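Oxygenase-reductase (PDB 4OSP) probably reduces the C-6 ketone of angucyclinones such as those of urdamycin biosynthesis, using NADPH, through this C-terminal reductase domain of a longer oxygenase-reductase. Local coordinates at residues B[158-163]-B[251-256]. Residues are numbered along the deposited sequence; the frame is centred on the assembly and turned at random.
Sequences GLTRFA and GSYLDA
Arg-161 and Tyr-253 form a stacked cation-pi pair that joins two parts of a Rossmann-fold reductase of the short-chain dehydrogenase family: the loop between strand 151-155 and helix 168-187, and strand 253-256 of the parallel sheet. The evidence is geometric: Arg-161 CZ stands 3.7 Å from the centroid of the Tyr-253 ring and almost on its normal, and the guanidinium and ring planes differ by 28°. Followed outward from CB, the arginine chain starts with CG beside the backbone N (chi1 -56°) and bends at chi2, which carries it along the tyrosine in the reverse direction. Arg-161 CG passes 4.0 Å from Tyr-253 OH, at the phenol end, and Arg-161 NE lies 4.2 Å from Tyr-253 CE1. Beyond CZ the group forks. Arg-161 NH1 lies 3.6 Å from Tyr-253 CE2 and also gives a weak hydrogen bond to Thr-160 OG1, bent to 130° at the hydrogen; its ion pair with Asp-178 of helix 168-187 is long and weak. Thr-160 OG1 in turn hydrogen-bonds to the carbonyl of Ser-157, and Tyr-253 OH makes a weak bond to that same oxygen, so the phenol end of the ring and the threonine share one backbone acceptor. Besides touching Asp-178, Thr-160 packs against Lys-174, an NADP(+)-binding residue, which puts the contact beside the cofactor site. The carbonyl oxygen of Thr-160 accepts a hydrogen bond from Gln-179 of a second subunit, linking the loop to a neighbouring chain of the four-chain assembly. The remaining branch of the arginine reaches the root of the ring, where Arg-161 NH2 sits over one face, offset toward the rim, just 3.1 Å from Tyr-253 CG.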
loop_
_atom_site.group_PDB
_atom_site.type_symbol
_atom_site.label_atom_id
_atom_site.label_comp_id
_atom_site.label_asym_id
_atom_site.label_seq_id
_atom_site.Cartn_x
_atom_site.Cartn_y
_atom_site.Cartn_z
ATOM N N GLY B 158 2.517 13.686 2.951
ATOM C CA GLY B 158 1.498 12.889 3.639
ATOM C C GLY B 158 0.097 13.074 3.056
ATOM O O GLY B 158 -0.770 12.212 3.228
ATOM N N LEU B 159 -0.113 14.189 2.352
ATOM C CA LEU B 159 -1.370 14.460 1.641
ATOM C C LEU B 159 -1.686 13.501 0.478
ATOM O O LEU B 159 -2.809 13.497 -0.022
ATOM C CB LEU B 159 -1.422 15.914 1.150
ATOM C CG LEU B 159 -1.531 17.031 2.198
ATOM C CD1 LEU B 159 -1.496 18.400 1.533
ATOM C CD2 LEU B 159 -2.784 16.877 3.058
ATOM N N THR B 160 -0.705 12.699 0.048
ATOM C CA THR B 160 -0.973 11.591 -0.897
ATOM C C THR B 160 -1.619 10.390 -0.187
ATOM O O THR B 160 -2.161 9.491 -0.835
ATOM C CB THR B 160 0.295 11.099 -1.643
ATOM O OG1 THR B 160 1.174 10.417 -0.733
ATOM C CG2 THR B 160 1.028 12.253 -2.339
ATOM N N ARG B 161 -1.554 10.390 1.144
ATOM C CA ARG B 161 -2.029 9.272 1.960
ATOM C C ARG B 161 -3.229 9.692 2.806
ATOM O O ARG B 161 -3.964 8.851 3.334
ATOM C CB ARG B 161 -0.897 8.770 2.874
ATOM C CG ARG B 161 0.390 8.357 2.157
ATOM C CD ARG B 161 0.135 7.169 1.245
ATOM N NE ARG B 161 1.333 6.371 0.991
ATOM C CZ ARG B 161 2.216 6.620 0.029
ATOM N NH1 ARG B 161 2.060 7.674 -0.771
ATOM N NH2 ARG B 161 3.258 5.813 -0.132
ATOM N N PHE B 162 -3.409 11.006 2.923
ATOM C CA PHE B 162 -4.427 11.607 3.778
ATOM C C PHE B 162 -5.309 12.525 2.940
ATOM O O PHE B 162 -4.825 13.518 2.381
ATOM C CB PHE B 162 -3.742 12.425 4.885
ATOM C CG PHE B 162 -4.629 12.735 6.059
ATOM C CD1 PHE B 162 -5.593 13.742 5.982
ATOM C CD2 PHE B 162 -4.479 12.042 7.262
ATOM C CE1 PHE B 162 -6.403 14.032 7.073
ATOM C CE2 PHE B 162 -5.286 12.331 8.357
ATOM C CZ PHE B 162 -6.249 13.327 8.263
ATOM N N ALA B 163 -6.595 12.192 2.851
ATOM C CA ALA B 163 -7.551 12.990 2.076
ATOM C C ALA B 163 -7.681 14.429 2.599
ATOM O O ALA B 163 -7.737 14.669 3.813
ATOM C CB ALA B 163 -8.910 12.309 2.026
ATOM N N GLY B 251 13.042 2.515 -4.381
ATOM C CA GLY B 251 11.671 2.470 -4.862
ATOM C C GLY B 251 10.618 2.602 -3.778
ATOM O O GLY B 251 9.437 2.369 -4.027
ATOM N N SER B 252 11.031 2.978 -2.573
ATOM C CA SER B 252 10.117 2.964 -1.441
ATOM C C SER B 252 9.754 4.361 -0.955
ATOM O O SER B 252 10.278 5.360 -1.450
ATOM C CB SER B 252 10.684 2.122 -0.294
ATOM O OG SER B 252 11.745 2.799 0.347
ATOM N N TYR B 253 8.837 4.407 0.008
ATOM C CA TYR B 253 8.295 5.639 0.551
ATOM C C TYR B 253 8.549 5.625 2.069
ATOM O O TYR B 253 8.109 4.725 2.766
ATOM C CB TYR B 253 6.792 5.719 0.220
ATOM C CG TYR B 253 6.039 6.905 0.824
ATOM C CD1 TYR B 253 5.549 6.849 2.132
ATOM C CD2 TYR B 253 5.781 8.076 0.066
ATOM C CE1 TYR B 253 4.851 7.910 2.683
ATOM C CE2 TYR B 253 5.092 9.151 0.622
ATOM C CZ TYR B 253 4.632 9.060 1.934
ATOM O OH TYR B 253 3.931 10.104 2.512
ATOM N N LEU B 254 9.311 6.593 2.562
ATOM C CA LEU B 254 9.557 6.708 4.000
ATOM C C LEU B 254 8.570 7.649 4.676
ATOM O O LEU B 254 8.350 8.776 4.229
ATOM C CB LEU B 254 11.004 7.112 4.287
ATOM C CG LEU B 254 11.926 5.896 4.233
ATOM C CD1 LEU B 254 12.458 5.695 2.826
ATOM C CD2 LEU B 254 13.059 5.981 5.239
ATOM N N ASP B 255 7.963 7.167 5.751
ATOM C CA ASP B 255 6.888 7.882 6.409
ATOM C C ASP B 255 7.445 8.725 7.551
ATOM O O ASP B 255 7.414 8.323 8.719
ATOM C CB ASP B 255 5.839 6.888 6.904
ATOM C CG ASP B 255 4.708 7.548 7.656
ATOM O OD1 ASP B 255 4.533 8.785 7.569
ATOM O OD2 ASP B 255 3.980 6.814 8.347
ATOM N N ALA B 256 7.968 9.897 7.195
ATOM C CA ALA B 256 8.566 10.826 8.169
ATOM C C ALA B 256 7.540 11.842 8.657
ATOM O O ALA B 256 7.711 13.046 8.481
ATOM C CB ALA B 256 9.768 11.529 7.562
#